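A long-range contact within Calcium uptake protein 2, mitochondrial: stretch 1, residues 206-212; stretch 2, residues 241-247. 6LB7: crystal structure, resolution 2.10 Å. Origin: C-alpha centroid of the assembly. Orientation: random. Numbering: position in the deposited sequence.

Stretch 1, residues 206-212: DFAEWLL
Stretch 2 (241-247) EFKSFCH

Residues 206-211 and 241-247 are helical. Residues 206-211 belong to a helix that begins earlier in the chain, with phi between -66 and -58 and psi between -48 and -36. Leu212, at -96/6, is the first residue to leave helical values, although its N still donates a hydrogen bond to Ala208 O (3.0 Å). The preceding rungs run from Trp210 N to Asp206 O (3.0 Å) and from Leu211 N to Phe207 O (2.9 Å). Residues 241-247 lie inside a second helix that continues past both ends, with phi near -63 and psi near -41. Its rungs join Phe245 N to Glu241 O (3.2 Å), Cys246 N to Phe242 O (3.0 Å) and His247 N to Lys243 O (2.9 Å).

The two helices point in nearly the same direction, with a signed crossing angle of -25°. Their axes come no closer than 12.7 Å, a wide spacing filled by large side chains. In register, Phe207 CA lies 8.1 Å from Phe242 CA and Leu211 CA lies 10.0 Å from Cys246 CA, so the backbones are farther apart at the second pair.

No hydrogen bond crosses the interface, which buries 274 Å², both sides summed, through apolar packing. The contacting residues fall at 207, 210 and 211 on one helix and 242, 245 and 246 on the other, the three-and-four spacing that keeps side chains on one side of a helix. CA-to-CB points toward the partner at Trp210 and Phe245 and sideways at the other four; the long side chains of Phe207, Leu211 and Phe242 nevertheless bring their ends nearer.

All four aromatic residues have chi1 in t: Phe207 at 173° (chi2 76°), Trp210 at 170° (chi2 84°), Phe242 at 178° (chi2 -111°) and Phe245 at -171° (chi2 85°). Flat, rigid rings suit this gap because they can meet edge to face, setting the slightly positive hydrogens of one rim against the electron-rich face of another. Phe207 turns its edge to the face of Phe245, with planes at 89°, centroids 5.2 Å apart and Phe207 CZ 3.8 Å from Phe245 CD2. Phe242 likewise presents its edge to the face of Trp210: the planes meet at 80°, the centroid of the indole six-membered ring is 4.8 Å from that of Phe242, and Trp210 CD2 is 3.6 Å from Phe242 CE2. Two rim contacts link these pairs, Phe207 CD1 to Phe242 CD2 at 3.8 Å and Trp210 CZ3 to Phe245 CE2 at 3.7 Å. The broad indole thus reaches both phenylalanines of the second stretch, Phe242 and Phe245, while its polar NE1 is hydrogen-bonded elsewhere in the structure.

Smaller residues complete the contact. Cys246, chi1 -66° (m), places SG 3.8 Å from Trp210 CZ2, obliquely to the ring; its compact, polarizable sulfur suits this aromatic neighbor. Leu211, chi1 -178° (t) and chi2 65° (p), extends CD1 to 4.0 Å from Phe245 CE2, its CD1 methyl meeting the ring obliquely and adding apolar bulk.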

ATOM      1  N   ASP B 206      26.055 -14.747 -14.132  1.00 16.17           N
ATOM      2  CA  ASP B 206      26.182 -14.585 -12.675  1.00 14.97           C
ATOM      3  C   ASP B 206      25.006 -13.790 -12.113  1.00 23.29           C
ATOM      4  O   ASP B 206      24.500 -14.093 -11.031  1.00 14.02           O
ATOM      5  CB  ASP B 206      27.485 -13.861 -12.288  1.00 18.61           C
ATOM      6  CG  ASP B 206      28.754 -14.525 -12.821  1.00 21.34           C
ATOM      7  OD1 ASP B 206      28.792 -15.744 -12.983  1.00 25.44           O
ATOM      8  OD2 ASP B 206      29.758 -13.800 -13.046  1.00 22.98           O
ATOM      9  N   PHE B 207      24.590 -12.735 -12.813  1.00 13.73           N
ATOM     10  CA  PHE B 207      23.407 -11.992 -12.394  1.00 13.54           C
ATOM     11  C   PHE B 207      22.157 -12.871 -12.471  1.00 14.36           C
ATOM     12  O   PHE B 207      21.285 -12.818 -11.594  1.00 13.27           O
ATOM     13  CB  PHE B 207      23.267 -10.739 -13.263  1.00 13.74           C
ATOM     14  CG  PHE B 207      21.997  -9.974 -13.027  1.00 18.77           C
ATOM     15  CD1 PHE B 207      21.856  -9.184 -11.901  1.00 13.32           C
ATOM     16  CD2 PHE B 207      20.938 -10.059 -13.927  1.00 18.36           C
ATOM     17  CE1 PHE B 207      20.673  -8.485 -11.665  1.00 16.03           C
ATOM     18  CE2 PHE B 207      19.749  -9.377 -13.689  1.00 17.47           C
ATOM     19  CZ  PHE B 207      19.623  -8.582 -12.560  1.00 16.63           C
ATOM     20  N   ALA B 208      22.071 -13.718 -13.490  1.00 13.15           N
ATOM     21  CA  ALA B 208      20.947 -14.644 -13.560  1.00 13.94           C
ATOM     22  C   ALA B 208      20.951 -15.602 -12.375  1.00 13.31           C
ATOM     23  O   ALA B 208      19.896 -15.893 -11.805  1.00 12.58           O
ATOM     24  CB  ALA B 208      20.982 -15.419 -14.877  1.00 13.46           C
ATOM     25  N   GLU B 209      22.132 -16.100 -11.986  1.00 14.11           N
ATOM     26  CA  GLU B 209      22.212 -16.982 -10.819  1.00 16.77           C
ATOM     27  C   GLU B 209      21.750 -16.281  -9.557  1.00 14.88           C
ATOM     28  O   GLU B 209      21.040 -16.879  -8.737  1.00 12.21           O
ATOM     29  CB  GLU B 209      23.637 -17.481 -10.604  1.00 16.32           C
ATOM     30  CG  GLU B 209      24.165 -18.449 -11.613  1.00 38.34           C
ATOM     31  CD  GLU B 209      25.655 -18.643 -11.426  1.00 50.21           C
ATOM     32  OE1 GLU B 209      26.345 -18.999 -12.397  1.00 49.12           O
ATOM     33  OE2 GLU B 209      26.145 -18.394 -10.300  1.00 58.13           O
ATOM     34  N   TRP B 210      22.174 -15.027  -9.355  1.00 12.32           N
ATOM     35  CA  TRP B 210      21.636 -14.258  -8.234  1.00 15.06           C
ATOM     36  C   TRP B 210      20.114 -14.154  -8.327  1.00 13.22           C
ATOM     37  O   TRP B 210      19.392 -14.396  -7.352  1.00 14.26           O
ATOM     38  CB  TRP B 210      22.270 -12.860  -8.210  1.00 11.95           C
ATOM     39  CG  TRP B 210      21.600 -11.943  -7.233  1.00 11.69           C
ATOM     40  CD1 TRP B 210      21.855 -11.842  -5.880  1.00 11.46           C
ATOM     41  CD2 TRP B 210      20.579 -10.975  -7.521  1.00 11.69           C
ATOM     42  NE1 TRP B 210      21.051 -10.884  -5.325  1.00 11.31           N
ATOM     43  CE2 TRP B 210      20.261 -10.336  -6.310  1.00 11.44           C
ATOM     44  CE3 TRP B 210      19.895 -10.599  -8.685  1.00 11.90           C
ATOM     45  CZ2 TRP B 210      19.276  -9.342  -6.221  1.00 18.32           C
ATOM     46  CZ3 TRP B 210      18.910  -9.606  -8.597  1.00 11.86           C
ATOM     47  CH2 TRP B 210      18.615  -8.990  -7.370  1.00 15.28           C
ATOM     48  N   LEU B 211      19.602 -13.804  -9.509  1.00 13.14           N
ATOM     49  CA  LEU B 211      18.178 -13.499  -9.635  1.00 17.98           C
ATOM     50  C   LEU B 211      17.318 -14.724  -9.346  1.00 17.38           C
ATOM     51  O   LEU B 211      16.238 -14.605  -8.761  1.00 12.17           O
ATOM     52  CB  LEU B 211      17.891 -12.951 -11.038  1.00 17.58           C
ATOM     53  CG  LEU B 211      16.475 -12.514 -11.420  1.00 17.87           C
ATOM     54  CD1 LEU B 211      16.057 -11.340 -10.609  1.00 12.49           C
ATOM     55  CD2 LEU B 211      16.411 -12.157 -12.904  1.00 18.89           C
ATOM     56  N   LEU B 212      17.785 -15.904  -9.744  1.00 11.38           N
ATOM     57  CA  LEU B 212      17.052 -17.155  -9.639  1.00 19.22           C
ATOM     58  C   LEU B 212      17.414 -17.942  -8.388  1.00 21.50           C
ATOM     59  O   LEU B 212      16.953 -19.069  -8.221  1.00 21.48           O
ATOM     60  CB  LEU B 212      17.323 -18.021 -10.889  1.00 11.82           C
ATOM     61  CG  LEU B 212      16.792 -17.458 -12.210  1.00 17.65           C
ATOM     62  CD1 LEU B 212      17.344 -18.235 -13.398  1.00 12.50           C
ATOM     63  CD2 LEU B 212      15.277 -17.516 -12.186  1.00 20.95           C
ATOM     64  N   GLU B 241      25.464  -0.884 -11.675  1.00 13.89           N
ATOM     65  CA  GLU B 241      24.306  -1.377 -12.409  1.00 15.25           C
ATOM     66  C   GLU B 241      23.548  -2.412 -11.587  1.00 21.03           C
ATOM     67  O   GLU B 241      22.311  -2.456 -11.615  1.00 13.67           O
ATOM     68  CB  GLU B 241      24.742  -1.956 -13.762  1.00 14.36           C
ATOM     69  CG  GLU B 241      25.324  -0.895 -14.701  1.00 21.85           C
ATOM     70  CD  GLU B 241      26.005  -1.467 -15.952  1.00 29.98           C
ATOM     71  OE1 GLU B 241      26.413  -2.656 -15.954  1.00 23.38           O
ATOM     72  OE2 GLU B 241      26.147  -0.710 -16.933  1.00 31.51           O
ATOM     73  N   PHE B 242      24.270  -3.257 -10.848  1.00 16.78           N
ATOM     74  CA  PHE B 242      23.606  -4.223  -9.988  1.00 12.62           C
ATOM     75  C   PHE B 242      22.829  -3.515  -8.891  1.00 12.41           C
ATOM     76  O   PHE B 242      21.675  -3.867  -8.613  1.00 12.97           O
ATOM     77  CB  PHE B 242      24.637  -5.191  -9.400  1.00 12.45           C
ATOM     78  CG  PHE B 242      24.057  -6.199  -8.460  1.00 12.18           C
ATOM     79  CD1 PHE B 242      24.342  -6.135  -7.109  1.00 11.91           C
ATOM     80  CD2 PHE B 242      23.242  -7.229  -8.934  1.00 15.96           C
ATOM     81  CE1 PHE B 242      23.835  -7.067  -6.237  1.00 11.71           C
ATOM     82  CE2 PHE B 242      22.719  -8.176  -8.062  1.00 12.00           C
ATOM     83  CZ  PHE B 242      23.009  -8.102  -6.715  1.00 18.88           C
ATOM     84  N   LYS B 243      23.441  -2.504  -8.261  1.00 12.20           N
ATOM     85  CA  LYS B 243      22.757  -1.766  -7.200  1.00 12.04           C
ATOM     86  C   LYS B 243      21.465  -1.136  -7.707  1.00 15.90           C
ATOM     87  O   LYS B 243      20.454  -1.125  -6.993  1.00 12.24           O
ATOM     88  CB  LYS B 243      23.673  -0.679  -6.611  1.00 15.44           C
ATOM     89  CG  LYS B 243      24.801  -1.204  -5.746  1.00 18.89           C
ATOM     90  CD  LYS B 243      25.748  -0.071  -5.282  1.00 17.92           C
ATOM     91  CE  LYS B 243      26.761  -0.619  -4.304  1.00 24.57           C
ATOM     92  NZ  LYS B 243      27.701   0.396  -3.765  1.00 26.78           N
ATOM     93  N   SER B 244      21.472  -0.615  -8.936  1.00 12.89           N
ATOM     94  CA  SER B 244      20.263   0.003  -9.486  1.00 17.60           C
ATOM     95  C   SER B 244      19.142  -1.012  -9.627  1.00 14.27           C
ATOM     96  O   SER B 244      17.983  -0.699  -9.340  1.00 15.52           O
ATOM     97  CB  SER B 244      20.535   0.643 -10.850  1.00 16.48           C
ATOM     98  OG  SER B 244      21.530   1.629 -10.704  1.00 30.94           O
ATOM     99  N   PHE B 245      19.461  -2.223 -10.094  1.00 13.71           N
ATOM    100  CA  PHE B 245      18.434  -3.253 -10.159  1.00 13.06           C
ATOM    101  C   PHE B 245      17.914  -3.596  -8.780  1.00 16.49           C
ATOM    102  O   PHE B 245      16.704  -3.780  -8.600  1.00 15.61           O
ATOM    103  CB  PHE B 245      18.939  -4.525 -10.830  1.00 13.12           C
ATOM    104  CG  PHE B 245      17.841  -5.512 -11.094  1.00 13.97           C
ATOM    105  CD1 PHE B 245      17.069  -5.407 -12.247  1.00 14.84           C
ATOM    106  CD2 PHE B 245      17.545  -6.517 -10.166  1.00 14.75           C
ATOM    107  CE1 PHE B 245      16.041  -6.302 -12.492  1.00 13.86           C
ATOM    108  CE2 PHE B 245      16.511  -7.422 -10.394  1.00 12.81           C
ATOM    109  CZ  PHE B 245      15.750  -7.306 -11.571  1.00 13.10           C
ATOM    110  N   CYS B 246      18.811  -3.728  -7.796  1.00 12.94           N
ATOM    111  CA  CYS B 246      18.346  -4.065  -6.455  1.00 17.03           C
ATOM    112  C   CYS B 246      17.428  -2.985  -5.903  1.00 10.77           C
ATOM    113  O   CYS B 246      16.446  -3.290  -5.220  1.00 12.35           O
ATOM    114  CB  CYS B 246      19.527  -4.319  -5.509  1.00 10.61           C
ATOM    115  SG  CYS B 246      20.495  -5.784  -5.935  1.00 15.74           S
ATOM    116  N   HIS B 247      17.745  -1.715  -6.151  1.00 15.45           N
ATOM    117  CA  HIS B 247      16.839  -0.645  -5.727  1.00 17.10           C
ATOM    118  C   HIS B 247      15.481  -0.765  -6.415  1.00 20.59           C
ATOM    119  O   HIS B 247      14.437  -0.520  -5.793  1.00 15.37           O
ATOM    120  CB  HIS B 247      17.458   0.722  -6.027  1.00 21.68           C
ATOM    121  CG  HIS B 247      18.617   1.057  -5.147  1.00 28.23           C
ATOM    122  ND1 HIS B 247      19.727   1.737  -5.599  1.00 33.26           N
ATOM    123  CD2 HIS B 247      18.836   0.806  -3.834  1.00 27.20           C
ATOM    124  CE1 HIS B 247      20.580   1.892  -4.602  1.00 27.75           C
ATOM    125  NE2 HIS B 247      20.066   1.329  -3.523  1.00 26.94           N
TER